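Local coordinates for protein minor pilin subunit PAPF (Escherichia coli, PDB 2W07) that serves as a minor pilin subunit of the fimbriae that enable Escherichia coli to colonise the epithelium of particular host organs, at residues C15-N18 with N22-V25; N64-G67 with N72-A75; F81-Y86 with G135-T140. The protein carries 1 engineered substitution. One frame throughout, in Å; residues are numbered along the deposited sequence.

From the N terminus, contact 1 (15-18 with 22-25) closes a three-residue loop between edge strand 16-17 and strand 24-26. Contact 2 (64-67 with 72-75) shuts a four-residue loop where the chain, having left strand 57-62, turns back to form strand 73-75. Contact 3 (81-86 with 135-140) closes a far longer span of 48 residues, bringing strand 81-87 of the five-stranded sheet against the start of strand 138-147 in the other sheet. The three follow in series, without nesting or crossing. Contacts 2 and 3 touch, Asn72 O probably bonding Leu85 N at 2.7 Å, whereas contacts 1 and 2 have centres 22 Å apart.

Contact 1 (C15-N18 with N22-V25); sequences CTIN and NIVV
Apolar contact between Ile17 and Ile23 joins the two segments: methyl CG2 of Ile17 lies 4.1 Å from CD1 of Ile23. The link is made at the far end of Ile23, whose chain is stretched (chi2 177°) so that CD1 extends to meet a branch on the other side of the short loop. A second packing contact comes from Asn18, whose CG lies 3.9 Å from CG1 of Ile23, with the amide carbon beside the middle of the isoleucine chain.

The contact between the segments thus consists of side-chain packing, and the nearest alpha carbons, CA of Asn18 and CA of Ile23, are 8.1 Å apart, too far for paired strands. Each segment is held elsewhere. Thr16 and Asn18 make backbone hydrogen bonds to Ser49 and Ser47 of strand 42-49, on which Ile17 and Ile23 also pack.

The disulfide from Cys15 to Cys50 anchors the start of the 15-18 segment covalently. Val24 and Val25, meanwhile, pair antiparallel with a strand of a second protein. Strand 16-17 pairs with 42-49 and strand 24-26 with the partner, an arrangement consistent with a first strand that switches between sheets in the immunoglobulin-like pilin fold completed by a donor strand.

Contact 2 (N64-G67 with N72-A75); sequences NTMG and NVLA
Met66 runs across Ala75 and ends on Val73, with two points of touch along its chain. Its CG rests 3.7 Å from CB of Ala75, whose short side chain points at the 64-67 segment. Farther out the thioether chain bends (chi3 -63°), which turns the terminal methyl CE onto CG1 of Val73 at 3.6 Å. The Met66 and Val73 chains cross obliquely, and Val73 offers the branch that lies anti to its own backbone N (chi1 -178°).

Thr65 is disposed differently. Its side chain sets off away from strand 73-75, yet CG2 still grazes the carbonyl of Val73, 3.5 Å from its O. CA of Thr65 makes a CA-H...O contact with that same oxygen. Leu74 likewise starts away, but its CD2 swings back to within 3.7 Å of Asn64 O.

The backbone carbonyl oxygen of Asn64 accepts the N-H of Ala75 at 2.9 Å. The bond is nearly straight at the hydrogen (165°), but the amide approaches from above the carbonyl plane. CA of Leu74 meets the same oxygen at 3.3 Å as a second CA-H...O contact.

Around the pair, Met66 and Val73 both touch Phe125 of strand 116-126, and Leu74 bonds through its backbone to Ile83. The chemistry therefore divides: one backbone bond, accompanied by two CA-H...O contacts, ties the loop to the strand, and Met66 adds an apolar patch continued by Phe125.

Contact 3 (F81-Y86 with G135-T140); sequences FGIALY and GDFRTT
Phe81 opens the contact by setting its ring against that of Phe137. With CG anti to the backbone N (chi1 -179°), the Phe81 side chain extends toward the 135-140 segment. Its CE2 comes 3.4 Å from CD2 of Phe137 and stands over one face of that ring, displaced toward the rim. The ring planes meet at 56° with centroids 4.8 Å apart, an oblique aromatic pair.

Two residues on, Ile83 points the same way and divides its contacts. The Ile83 and Phe137 side chains cross at about a right angle, with CD1 of Ile83 3.7 Å from CE1 of Phe137. CG1 of Ile83 touches the methyl CG2 of Thr139 at 3.9 Å. The same rotamer of Thr139 presents CG2 to Ile83 and sends OG1 to a hydrogen bond with Ala75 O. The Phe137 ring is consequently touched by both Phe81 and Ile83, and all four participants are buried.

The facing parts of the two segments, 81 to 83 and 137 to 139, run 48° apart, and CA of Ile83 lies 8.2 Å from CA of Thr139, as expected for strands packed through side chains and not paired. Phe27 and His34 extend the aromatic cluster, meeting Phe137 and Phe81 respectively. Strand 81-87 lies between strands 73-75 and 116-126, while Arg138 to Thr140 pair in parallel with a strand of a second protein, so the contact joins the two sheets of the sandwich beside that intermolecular ladder.

Contact 1 (C15-N18 with N22-V25)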
loop_
_atom_site.group_PDB
_atom_site.type_symbol
_atom_site.label_atom_id
_atom_site.label_comp_id
_atom_site.label_asym_id
_atom_site.label_seq_id
_atom_site.Cartn_x
_atom_site.Cartn_y
_atom_site.Cartn_z
ATOM N N CYS B 15 0.745 6.616 -6.667
ATOM C CA CYS B 15 2.028 7.053 -7.181
ATOM C C CYS B 15 2.608 6.108 -8.230
ATOM O O CYS B 15 2.332 4.908 -8.235
ATOM C CB CYS B 15 2.999 7.206 -6.021
ATOM S SG CYS B 15 2.209 7.937 -4.552
ATOM N N THR B 16 3.397 6.676 -9.135
ATOM C CA THR B 16 4.048 5.916 -10.191
ATOM C C THR B 16 5.410 5.509 -9.634
ATOM O O THR B 16 6.090 6.315 -9.004
ATOM C CB THR B 16 4.206 6.785 -11.471
ATOM O OG1 THR B 16 5.207 6.221 -12.331
ATOM C CG2 THR B 16 4.589 8.204 -11.102
ATOM N N ILE B 17 5.797 4.256 -9.852
ATOM C CA ILE B 17 7.061 3.748 -9.331
ATOM C C ILE B 17 8.147 3.665 -10.395
ATOM O O ILE B 17 8.026 2.923 -11.376
ATOM C CB ILE B 17 6.856 2.369 -8.681
ATOM C CG1 ILE B 17 5.713 2.454 -7.663
ATOM C CG2 ILE B 17 8.135 1.918 -8.003
ATOM C CD1 ILE B 17 5.890 3.547 -6.612
ATOM N N ASN B 18 9.212 4.429 -10.155
ATOM C CA ASN B 18 10.356 4.560 -11.047
ATOM C C ASN B 18 9.941 4.540 -12.522
ATOM O O ASN B 18 10.385 3.719 -13.323
ATOM C CB ASN B 18 11.439 3.517 -10.715
ATOM C CG ASN B 18 11.258 2.217 -11.441
ATOM O OD1 ASN B 18 10.175 1.639 -11.439
ATOM N ND2 ASN B 18 12.334 1.734 -12.066
ATOM N N ASN B 22 10.633 -1.569 -15.265
ATOM C CA ASN B 22 10.801 -2.796 -14.512
ATOM C C ASN B 22 11.960 -2.655 -13.530
ATOM O O ASN B 22 12.958 -2.001 -13.823
ATOM C CB ASN B 22 11.044 -3.956 -15.473
ATOM C CG ASN B 22 10.906 -5.301 -14.804
ATOM O OD1 ASN B 22 10.038 -5.497 -13.948
ATOM N ND2 ASN B 22 11.748 -6.247 -15.201
ATOM N N ILE B 23 11.815 -3.256 -12.355
ATOM C CA ILE B 23 12.856 -3.177 -11.337
ATOM C C ILE B 23 13.581 -4.503 -11.201
ATOM O O ILE B 23 12.986 -5.521 -10.842
ATOM C CB ILE B 23 12.271 -2.793 -9.964
ATOM C CG1 ILE B 23 11.626 -1.411 -10.046
ATOM C CG2 ILE B 23 13.366 -2.814 -8.898
ATOM C CD1 ILE B 23 10.954 -0.980 -8.764
ATOM N N VAL B 24 14.875 -4.481 -11.490
ATOM C CA VAL B 24 15.701 -5.675 -11.397
ATOM C C VAL B 24 17.065 -5.349 -10.796
ATOM O O VAL B 24 17.761 -4.447 -11.256
ATOM C CB VAL B 24 15.904 -6.320 -12.785
ATOM C CG1 VAL B 24 14.556 -6.656 -13.398
ATOM C CG2 VAL B 24 16.678 -5.379 -13.699
ATOM N N VAL B 25 17.430 -6.078 -9.748
ATOM C CA VAL B 25 18.718 -5.890 -9.099
ATOM C C VAL B 25 19.657 -6.924 -9.714
ATOM O O VAL B 25 19.529 -8.120 -9.448
ATOM C CB VAL B 25 18.622 -6.140 -7.584
ATOM C CG1 VAL B 25 19.930 -5.756 -6.913
ATOM C CG2 VAL B 25 17.459 -5.357 -6.997
#

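Contact 2 (N64-G67 with N72-A75)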
loop_
_atom_site.group_PDB
_atom_site.type_symbol
_atom_site.label_atom_id
_atom_site.label_comp_id
_atom_site.label_asym_id
_atom_site.label_seq_id
_atom_site.Cartn_x
_atom_site.Cartn_y
_atom_site.Cartn_z
ATOM N N ASN B 64 9.741 -15.801 -0.749
ATOM C CA ASN B 64 10.213 -17.065 -0.194
ATOM C C ASN B 64 11.491 -16.835 0.599
ATOM O O ASN B 64 12.399 -16.142 0.141
ATOM C CB ASN B 64 10.485 -18.065 -1.314
ATOM C CG ASN B 64 9.300 -18.240 -2.232
ATOM O OD1 ASN B 64 8.178 -18.476 -1.775
ATOM N ND2 ASN B 64 9.535 -18.125 -3.535
ATOM N N THR B 65 11.555 -17.419 1.789
ATOM C CA THR B 65 12.717 -17.274 2.654
ATOM C C THR B 65 13.399 -18.618 2.867
ATOM O O THR B 65 12.771 -19.667 2.702
ATOM C CB THR B 65 12.308 -16.710 4.030
ATOM O OG1 THR B 65 11.299 -17.548 4.605
ATOM C CG2 THR B 65 11.756 -15.308 3.886
ATOM N N MET B 66 14.686 -18.588 3.212
ATOM C CA MET B 66 15.422 -19.823 3.468
ATOM C C MET B 66 15.173 -20.183 4.921
ATOM O O MET B 66 14.706 -19.348 5.699
ATOM C CB MET B 66 16.934 -19.638 3.276
ATOM C CG MET B 66 17.382 -19.165 1.903
ATOM S SD MET B 66 19.171 -19.399 1.688
ATOM C CE MET B 66 19.814 -18.321 2.971
ATOM N N GLY B 67 15.489 -21.419 5.291
ATOM C CA GLY B 67 15.311 -21.823 6.673
ATOM C C GLY B 67 16.263 -21.023 7.544
ATOM O O GLY B 67 17.019 -20.192 7.045
ATOM N N ASN B 72 15.552 -11.449 6.900
ATOM C CA ASN B 72 15.689 -10.493 5.811
ATOM C C ASN B 72 16.382 -11.138 4.626
ATOM O O ASN B 72 17.028 -10.456 3.822
ATOM C CB ASN B 72 16.508 -9.294 6.284
ATOM C CG ASN B 72 17.952 -9.659 6.578
ATOM O OD1 ASN B 72 18.228 -10.659 7.245
ATOM N ND2 ASN B 72 18.881 -8.849 6.085
ATOM N N VAL B 73 16.242 -12.454 4.517
ATOM C CA VAL B 73 16.889 -13.191 3.445
ATOM C C VAL B 73 15.921 -13.967 2.573
ATOM O O VAL B 73 15.116 -14.758 3.064
ATOM C CB VAL B 73 17.945 -14.169 4.012
ATOM C CG1 VAL B 73 18.649 -14.891 2.879
ATOM C CG2 VAL B 73 18.950 -13.404 4.861
ATOM N N LEU B 74 16.014 -13.729 1.270
ATOM C CA LEU B 74 15.170 -14.396 0.293
ATOM C C LEU B 74 15.891 -15.626 -0.223
ATOM O O LEU B 74 17.104 -15.609 -0.412
ATOM C CB LEU B 74 14.892 -13.467 -0.890
ATOM C CG LEU B 74 14.108 -12.180 -0.648
ATOM C CD1 LEU B 74 14.191 -11.294 -1.882
ATOM C CD2 LEU B 74 12.664 -12.529 -0.320
ATOM N N ALA B 75 15.146 -16.697 -0.453
ATOM C CA ALA B 75 15.739 -17.909 -0.986
ATOM C C ALA B 75 15.869 -17.676 -2.483
ATOM O O ALA B 75 15.223 -16.785 -3.037
ATOM C CB ALA B 75 14.832 -19.109 -0.710
#

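Contact 3 (F81-Y86 with G135-T140)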
loop_
_atom_site.group_PDB
_atom_site.type_symbol
_atom_site.label_atom_id
_atom_site.label_comp_id
_atom_site.label_asym_id
_atom_site.label_seq_id
_atom_site.Cartn_x
_atom_site.Cartn_y
_atom_site.Cartn_z
ATOM N N PHE B 81 21.644 -20.878 -0.825
ATOM C CA PHE B 81 22.063 -19.590 -1.357
ATOM C C PHE B 81 20.883 -18.622 -1.407
ATOM O O PHE B 81 19.824 -18.944 -1.947
ATOM C CB PHE B 81 22.638 -19.761 -2.758
ATOM C CG PHE B 81 23.110 -18.478 -3.370
ATOM C CD1 PHE B 81 24.331 -17.931 -3.005
ATOM C CD2 PHE B 81 22.315 -17.796 -4.281
ATOM C CE1 PHE B 81 24.752 -16.720 -3.539
ATOM C CE2 PHE B 81 22.728 -16.586 -4.818
ATOM C CZ PHE B 81 23.948 -16.048 -4.445
ATOM N N GLY B 82 21.062 -17.434 -0.845
ATOM C CA GLY B 82 19.982 -16.466 -0.850
ATOM C C GLY B 82 20.445 -15.035 -1.001
ATOM O O GLY B 82 21.641 -14.756 -1.111
ATOM N N ILE B 83 19.483 -14.120 -1.016
ATOM C CA ILE B 83 19.775 -12.699 -1.143
ATOM C C ILE B 83 19.260 -11.992 0.101
ATOM O O ILE B 83 18.066 -12.028 0.386
ATOM C CB ILE B 83 19.087 -12.089 -2.381
ATOM C CG1 ILE B 83 19.516 -12.840 -3.645
ATOM C CG2 ILE B 83 19.432 -10.609 -2.496
ATOM C CD1 ILE B 83 20.993 -12.735 -3.961
ATOM N N ALA B 84 20.168 -11.366 0.846
ATOM C CA ALA B 84 19.808 -10.641 2.063
ATOM C C ALA B 84 19.463 -9.197 1.704
ATOM O O ALA B 84 20.083 -8.614 0.818
ATOM C CB ALA B 84 20.969 -10.674 3.060
ATOM N N LEU B 85 18.482 -8.618 2.394
ATOM C CA LEU B 85 18.061 -7.246 2.111
ATOM C C LEU B 85 18.273 -6.284 3.279
ATOM O O LEU B 85 18.092 -6.652 4.443
ATOM C CB LEU B 85 16.580 -7.213 1.714
ATOM C CG LEU B 85 16.075 -8.087 0.562
ATOM C CD1 LEU B 85 14.594 -7.816 0.338
ATOM C CD2 LEU B 85 16.862 -7.797 -0.698
ATOM N N TYR B 86 18.647 -5.050 2.953
ATOM C CA TYR B 86 18.872 -4.012 3.952
ATOM C C TYR B 86 18.243 -2.695 3.495
ATOM O O TYR B 86 18.214 -2.395 2.302
ATOM C CB TYR B 86 20.372 -3.799 4.187
ATOM C CG TYR B 86 21.099 -5.020 4.707
ATOM C CD1 TYR B 86 21.462 -6.056 3.848
ATOM C CD2 TYR B 86 21.401 -5.151 6.065
ATOM C CE1 TYR B 86 22.105 -7.193 4.323
ATOM C CE2 TYR B 86 22.048 -6.286 6.554
ATOM C CZ TYR B 86 22.395 -7.303 5.674
ATOM O OH TYR B 86 23.029 -8.430 6.141
ATOM N N GLY B 135 25.297 -22.362 -10.971
ATOM C CA GLY B 135 26.240 -21.289 -11.223
ATOM C C GLY B 135 25.478 -20.002 -11.463
ATOM O O GLY B 135 26.018 -18.903 -11.324
ATOM N N ASP B 136 24.209 -20.154 -11.833
ATOM C CA ASP B 136 23.319 -19.028 -12.091
ATOM C C ASP B 136 22.212 -19.062 -11.051
ATOM O O ASP B 136 21.833 -20.135 -10.578
ATOM C CB ASP B 136 22.693 -19.133 -13.486
ATOM C CG ASP B 136 23.652 -18.746 -14.588
ATOM O OD1 ASP B 136 24.140 -17.596 -14.575
ATOM O OD2 ASP B 136 23.915 -19.586 -15.475
ATOM N N PHE B 137 21.691 -17.890 -10.699
ATOM C CA PHE B 137 20.621 -17.813 -9.714
ATOM C C PHE B 137 19.680 -16.664 -10.026
ATOM O O PHE B 137 20.065 -15.683 -10.657
ATOM C CB PHE B 137 21.197 -17.624 -8.304
ATOM C CG PHE B 137 21.623 -16.210 -8.003
ATOM C CD1 PHE B 137 20.681 -15.242 -7.660
ATOM C CD2 PHE B 137 22.958 -15.838 -8.092
ATOM C CE1 PHE B 137 21.064 -13.925 -7.411
ATOM C CE2 PHE B 137 23.351 -14.523 -7.843
ATOM C CZ PHE B 137 22.401 -13.565 -7.504
ATOM N N ARG B 138 18.444 -16.800 -9.571
ATOM C CA ARG B 138 17.430 -15.779 -9.757
ATOM C C ARG B 138 16.358 -15.962 -8.695
ATOM O O ARG B 138 16.064 -17.084 -8.280
ATOM C CB ARG B 138 16.825 -15.860 -11.165
ATOM C CG ARG B 138 16.633 -17.265 -11.708
ATOM C CD ARG B 138 16.254 -17.229 -13.187
ATOM N NE ARG B 138 17.158 -16.376 -13.960
ATOM C CZ ARG B 138 17.110 -16.227 -15.281
ATOM N NH1 ARG B 138 16.200 -16.875 -15.995
ATOM N NH2 ARG B 138 17.974 -15.427 -15.891
ATOM N N THR B 139 15.792 -14.852 -8.242
ATOM C CA THR B 139 14.759 -14.895 -7.223
ATOM C C THR B 139 13.828 -13.711 -7.412
ATOM O O THR B 139 14.144 -12.775 -8.154
ATOM C CB THR B 139 15.386 -14.860 -5.815
ATOM O OG1 THR B 139 14.350 -14.860 -4.826
ATOM C CG2 THR B 139 16.255 -13.632 -5.651
ATOM N N THR B 140 12.676 -13.758 -6.755
ATOM C CA THR B 140 11.695 -12.685 -6.872
ATOM C C THR B 140 11.089 -12.316 -5.523
ATOM O O THR B 140 10.774 -13.184 -4.701
ATOM C CB THR B 140 10.540 -13.079 -7.814
ATOM O OG1 THR B 140 11.056 -13.804 -8.938
ATOM C CG2 THR B 140 9.837 -11.834 -8.324
#